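Local coordinates for biofilm-associated surface protein (Staphylococcus aureus, PDB 7C7U), which takes part in biofilm formation as a cell wall-anchored surface protein and probably acts as a switch that modulates functional amyloid assembly, at residues S34-P39 / F210-G215; Q234-G239 / P320-V325. All blocks are in the same frame, centred on the assembly; numbering follows the deposited sequence.

Interaction 1: residues S34-P39 / F210-G215; sequences SMLFDP and FKASSG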
loop_
_atom_site.group_PDB
_atom_site.type_symbol
_atom_site.label_atom_id
_atom_site.label_comp_id
_atom_site.label_asym_id
_atom_site.label_seq_id
_atom_site.Cartn_x
_atom_site.Cartn_y
_atom_site.Cartn_z
ATOM N N SER A 34 -15.851 11.118 7.709
ATOM C CA SER A 34 -16.087 9.961 6.857
ATOM C C SER A 34 -17.294 10.211 5.961
ATOM O O SER A 34 -18.317 10.743 6.394
ATOM C CB SER A 34 -16.304 8.704 7.699
ATOM O OG SER A 34 -15.953 7.530 6.980
ATOM N N MET A 35 -17.156 9.842 4.699
ATOM C CA MET A 35 -18.263 9.889 3.767
ATOM C C MET A 35 -19.027 8.578 3.849
ATOM O O MET A 35 -18.462 7.547 4.208
ATOM C CB MET A 35 -17.734 10.129 2.363
ATOM C CG MET A 35 -17.047 11.465 2.257
ATOM S SD MET A 35 -17.300 12.038 0.602
ATOM C CE MET A 35 -19.020 11.654 0.461
ATOM N N LEU A 36 -20.332 8.630 3.579
ATOM C CA LEU A 36 -21.199 7.460 3.706
ATOM C C LEU A 36 -21.972 7.262 2.409
ATOM O O LEU A 36 -22.870 8.044 2.096
ATOM C CB LEU A 36 -22.174 7.614 4.872
ATOM C CG LEU A 36 -21.826 7.001 6.229
ATOM C CD1 LEU A 36 -20.541 7.580 6.807
ATOM C CD2 LEU A 36 -23.006 7.141 7.226
ATOM N N PHE A 37 -21.646 6.201 1.684
ATOM C CA PHE A 37 -22.349 5.802 0.477
ATOM C C PHE A 37 -23.510 4.898 0.873
ATOM O O PHE A 37 -23.310 3.879 1.537
ATOM C CB PHE A 37 -21.361 5.100 -0.463
ATOM C CG PHE A 37 -21.954 4.633 -1.751
ATOM C CD1 PHE A 37 -22.360 5.535 -2.721
ATOM C CD2 PHE A 37 -22.073 3.274 -2.004
ATOM C CE1 PHE A 37 -22.901 5.088 -3.927
ATOM C CE2 PHE A 37 -22.589 2.811 -3.193
ATOM C CZ PHE A 37 -23.015 3.721 -4.162
ATOM N N ASP A 38 -24.726 5.284 0.494
ATOM C CA ASP A 38 -25.961 4.669 0.987
ATOM C C ASP A 38 -26.783 4.192 -0.209
ATOM O O ASP A 38 -27.749 4.864 -0.615
ATOM C CB ASP A 38 -26.705 5.701 1.850
ATOM C CG ASP A 38 -28.009 5.196 2.432
ATOM O OD1 ASP A 38 -28.329 3.998 2.333
ATOM O OD2 ASP A 38 -28.726 6.024 3.038
ATOM N N PRO A 39 -26.453 3.036 -0.795
ATOM C CA PRO A 39 -27.159 2.606 -2.008
ATOM C C PRO A 39 -28.424 1.803 -1.740
ATOM O O PRO A 39 -28.652 1.260 -0.658
ATOM C CB PRO A 39 -26.121 1.731 -2.734
ATOM C CG PRO A 39 -25.310 1.120 -1.621
ATOM C CD PRO A 39 -25.271 2.189 -0.520
ATOM N N PHE A 210 -31.703 7.573 13.411
ATOM C CA PHE A 210 -30.459 7.429 12.665
ATOM C C PHE A 210 -30.719 7.560 11.171
ATOM O O PHE A 210 -31.759 7.137 10.665
ATOM C CB PHE A 210 -29.786 6.103 12.999
ATOM C CG PHE A 210 -29.427 5.956 14.460
ATOM C CD1 PHE A 210 -28.516 6.832 15.058
ATOM C CD2 PHE A 210 -29.982 4.945 15.227
ATOM C CE1 PHE A 210 -28.177 6.698 16.410
ATOM C CE2 PHE A 210 -29.666 4.805 16.554
ATOM C CZ PHE A 210 -28.750 5.690 17.160
ATOM N N LYS A 211 -29.784 8.193 10.474
ATOM C CA LYS A 211 -29.939 8.482 9.056
ATOM C C LYS A 211 -29.278 7.423 8.177
ATOM O O LYS A 211 -29.839 7.009 7.156
ATOM C CB LYS A 211 -29.340 9.860 8.744
ATOM C CG LYS A 211 -29.553 10.330 7.335
ATOM C CD LYS A 211 -28.730 11.582 7.034
ATOM C CE LYS A 211 -29.167 12.764 7.886
ATOM N NZ LYS A 211 -30.624 13.008 7.768
ATOM N N ALA A 212 -28.097 6.958 8.555
ATOM C CA ALA A 212 -27.387 6.044 7.666
ATOM C C ALA A 212 -26.210 5.476 8.423
ATOM O O ALA A 212 -25.814 6.014 9.459
ATOM C CB ALA A 212 -26.919 6.761 6.402
ATOM N N SER A 213 -25.648 4.382 7.898
ATOM C CA SER A 213 -24.484 3.796 8.541
ATOM C C SER A 213 -23.570 3.187 7.499
ATOM O O SER A 213 -24.022 2.636 6.493
ATOM C CB SER A 213 -24.883 2.724 9.559
ATOM O OG SER A 213 -23.762 2.162 10.195
ATOM N N SER A 214 -22.276 3.263 7.767
ATOM C CA SER A 214 -21.312 2.613 6.895
ATOM C C SER A 214 -20.094 2.273 7.728
ATOM O O SER A 214 -19.959 2.710 8.868
ATOM C CB SER A 214 -20.943 3.515 5.723
ATOM O OG SER A 214 -20.049 4.526 6.184
ATOM N N GLY A 215 -19.200 1.459 7.165
ATOM C CA GLY A 215 -18.041 1.010 7.893
ATOM C C GLY A 215 -16.770 1.278 7.111
ATOM O O GLY A 215 -16.798 1.620 5.930
HETATM O O HOH W 1 -17.339 4.731 7.854
HETATM O O HOH W 2 -24.874 2.991 4.018
HETATM O O HOH W 3 -29.703 4.837 5.366
#

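Interaction 2: residues Q234-G239 / P320-V325; sequences QIMKNG and PETVGV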
loop_
_atom_site.group_PDB
_atom_site.type_symbol
_atom_site.label_atom_id
_atom_site.label_comp_id
_atom_site.label_asym_id
_atom_site.label_seq_id
_atom_site.Cartn_x
_atom_site.Cartn_y
_atom_site.Cartn_z
ATOM N N GLN A 234 -19.631 3.896 11.505
ATOM C CA GLN A 234 -20.234 5.188 11.809
ATOM C C GLN A 234 -21.739 5.081 11.589
ATOM O O GLN A 234 -22.180 4.488 10.601
ATOM C CB GLN A 234 -19.677 6.299 10.910
ATOM C CG GLN A 234 -18.159 6.261 10.682
ATOM C CD GLN A 234 -17.342 6.918 11.791
ATOM O OE1 GLN A 234 -17.872 7.645 12.624
ATOM N NE2 GLN A 234 -16.036 6.660 11.796
ATOM N N ILE A 235 -22.518 5.652 12.503
ATOM C CA ILE A 235 -23.969 5.775 12.366
ATOM C C ILE A 235 -24.296 7.260 12.491
ATOM O O ILE A 235 -24.205 7.839 13.582
ATOM C CB ILE A 235 -24.721 4.962 13.419
ATOM C CG1 ILE A 235 -24.258 3.511 13.406
ATOM C CG2 ILE A 235 -26.262 5.010 13.154
ATOM C CD1 ILE A 235 -24.615 2.749 14.677
ATOM N N MET A 236 -24.646 7.883 11.375
ATOM C CA MET A 236 -25.005 9.283 11.377
ATOM C C MET A 236 -26.414 9.449 11.943
ATOM O O MET A 236 -27.308 8.630 11.685
ATOM C CB MET A 236 -24.951 9.850 9.965
ATOM C CG MET A 236 -23.560 9.860 9.339
ATOM S SD MET A 236 -23.497 10.850 7.827
ATOM C CE MET A 236 -25.163 11.540 7.861
ATOM N N LYS A 237 -26.604 10.509 12.713
ATOM C CA LYS A 237 -27.886 10.799 13.352
ATOM C C LYS A 237 -28.742 11.713 12.490
ATOM O O LYS A 237 -28.231 12.532 11.728
ATOM C CB LYS A 237 -27.675 11.481 14.700
ATOM C CG LYS A 237 -27.056 10.613 15.785
ATOM C CD LYS A 237 -27.017 11.416 17.103
ATOM C CE LYS A 237 -26.299 10.644 18.192
ATOM N NZ LYS A 237 -26.342 11.391 19.485
ATOM N N ASN A 238 -30.063 11.562 12.619
ATOM C CA ASN A 238 -30.980 12.574 12.099
ATOM C C ASN A 238 -31.088 13.783 13.017
ATOM O O ASN A 238 -31.349 14.891 12.538
ATOM C CB ASN A 238 -32.378 11.997 11.893
ATOM C CG ASN A 238 -32.480 11.171 10.633
ATOM O OD1 ASN A 238 -31.872 11.503 9.621
ATOM N ND2 ASN A 238 -33.243 10.087 10.687
ATOM N N GLY A 239 -30.940 13.589 14.326
ATOM C CA GLY A 239 -31.081 14.692 15.262
ATOM C C GLY A 239 -30.131 14.606 16.436
ATOM O O GLY A 239 -28.898 14.542 16.261
ATOM N N PRO A 320 -25.645 16.140 18.290
ATOM C CA PRO A 320 -25.879 15.677 16.918
ATOM C C PRO A 320 -24.741 14.850 16.333
ATOM O O PRO A 320 -24.842 14.433 15.178
ATOM C CB PRO A 320 -26.056 16.995 16.148
ATOM C CG PRO A 320 -25.174 17.966 16.896
ATOM C CD PRO A 320 -25.246 17.560 18.345
ATOM N N GLU A 321 -23.711 14.541 17.113
ATOM C CA GLU A 321 -22.492 13.959 16.565
ATOM C C GLU A 321 -22.685 12.495 16.167
ATOM O O GLU A 321 -23.356 11.724 16.859
ATOM C CB GLU A 321 -21.359 14.074 17.586
ATOM C CG GLU A 321 -21.189 15.491 18.139
ATOM C CD GLU A 321 -20.156 15.581 19.253
ATOM O OE1 GLU A 321 -19.882 14.552 19.911
ATOM O OE2 GLU A 321 -19.611 16.689 19.464
ATOM N N THR A 322 -22.041 12.110 15.062
ATOM C CA THR A 322 -22.108 10.743 14.554
ATOM C C THR A 322 -21.628 9.740 15.601
ATOM O O THR A 322 -20.629 9.963 16.287
ATOM C CB THR A 322 -21.262 10.647 13.277
ATOM O OG1 THR A 322 -21.820 11.523 12.288
ATOM C CG2 THR A 322 -21.238 9.224 12.714
ATOM N N VAL A 323 -22.349 8.625 15.721
ATOM C CA VAL A 323 -21.955 7.543 16.620
ATOM C C VAL A 323 -20.870 6.699 15.946
ATOM O O VAL A 323 -21.031 6.257 14.804
ATOM C CB VAL A 323 -23.171 6.681 16.987
ATOM C CG1 VAL A 323 -22.771 5.500 17.871
ATOM C CG2 VAL A 323 -24.277 7.554 17.686
ATOM N N GLY A 324 -19.776 6.451 16.653
ATOM C CA GLY A 324 -18.712 5.576 16.170
ATOM C C GLY A 324 -18.639 4.317 17.021
ATOM O O GLY A 324 -18.839 4.371 18.236
ATOM N N VAL A 325 -18.385 3.186 16.368
ATOM C CA VAL A 325 -18.160 1.911 17.044
ATOM C C VAL A 325 -16.930 1.263 16.413
ATOM O O VAL A 325 -16.826 1.195 15.185
ATOM C CB VAL A 325 -19.379 0.972 16.944
ATOM C CG1 VAL A 325 -19.142 -0.269 17.767
ATOM C CG2 VAL A 325 -20.656 1.676 17.452
HETATM O O HOH W 4 -24.593 12.438 13.074
HETATM O O HOH W 5 -27.765 14.962 13.937
#

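Interaction 1: residues S34-P39 / F210-G215
Leu36 lies over Ser214 and Ala212 where two beta sheets of the chain pack at a steep angle. Strand 36-39 belongs to the large mixed sheet, 210-215 to the outermost strand of a five-stranded antiparallel one, and their axes cross at 112°, too steeply for backbone pairing. Small residues on the second strand suit this crossing, because they let the branched leucine come close. Its CD2 methyl reaches the Ala212 methyl at 4.0 Å between CD2 and CB, while its CG sits 3.6 Å from Ser214 CB. Ser214 sets its hydroxyl between its own backbone N and carbonyl carbon (chi1 76°), where the buried OG is satisfied by a hydrogen bond with Ser183 OG. Two residues on from Leu36, Asp38 also points toward the second strand, OD2 lying 3.9 Å from Ala212 CB, and the same oxygen is hydrogen-bonded to His58 NE2 on the neighbouring strand 52-61. Met236 also packs against Leu36. Between the strands a water links the two backbones, donating one hydrogen bond to Phe37 O at 3.1 Å and another to Ser213 O at 2.6 Å.

Interaction 2: residues Q234-G239 / P320-V325
Thr322, Val323 and Lys237 have the most surface buried of any residues in this contact, in which strand 234-237 runs antiparallel to the start of strand 323-331. Val323 and Ile235 form a hydrogen-bonded pair: Ile235 N donates to Val323 O at 2.8 Å, and Val323 N returns a bond to Ile235 O at 2.9 Å. Their branched side chains, well suited to extended backbone, leave on the same face of the sheet. Lys237 reaches from its strand with a chain extended beyond CG and crosses Val323 at about a right angle, its CE 3.7 Å from Val323 CG2. Its aliphatic length thus serves as apolar packing and passes Glu321 O, while the buried ammonium finds hydrogen bonds among the carbonyl oxygens of Phe315, Asn316, Leu319 and Phe241, a setting that would probably stabilise its positive charge. Thr322 divides its two branches. CG2 stands anti to the backbone N and rests on the Ile235 peptide, 3.4 Å from Ile235 O, with Gln234 crossing it; OG1 faces Met236 CG and is hydrogen-bonded to a water. That water accepts from Lys237 N at 2.8 Å and donates to Pro320 O at 2.9 Å, so it continues the link between the backbones beyond the last direct bond. Further out, Pro320 CA sends a CH...O contact to Gly239 O. Two neighbouring strands that diverge around a bridging water make up this end of two inner strands of an antiparallel beta sheet, and since some 85 residues lie between the strands, they are not a hairpin.

In the fold
The centres of interactions 1 and 2 lie 10 Å apart, and strands 210-220 and 228-237, neighbours in one sheet, join them. Lys211 N is 2.8 Å from Met236 O, a probable backbone hydrogen bond, and Lys211 NZ probably bonds Asn238 OD1 at 2.7 Å. Phe210 CD1 packs on Ile235 CG2 at 3.5 Å. Interaction 2 is thus pairing within the five-stranded sheet, whereas interaction 1 docks its outermost strand on the mixed sheet. His58 of strand 52-61 knits the two together, since it touches Lys211 and Ala212 of interaction 1 and Met236 of interaction 2. None of the residues in these four segments is a calcium ligand.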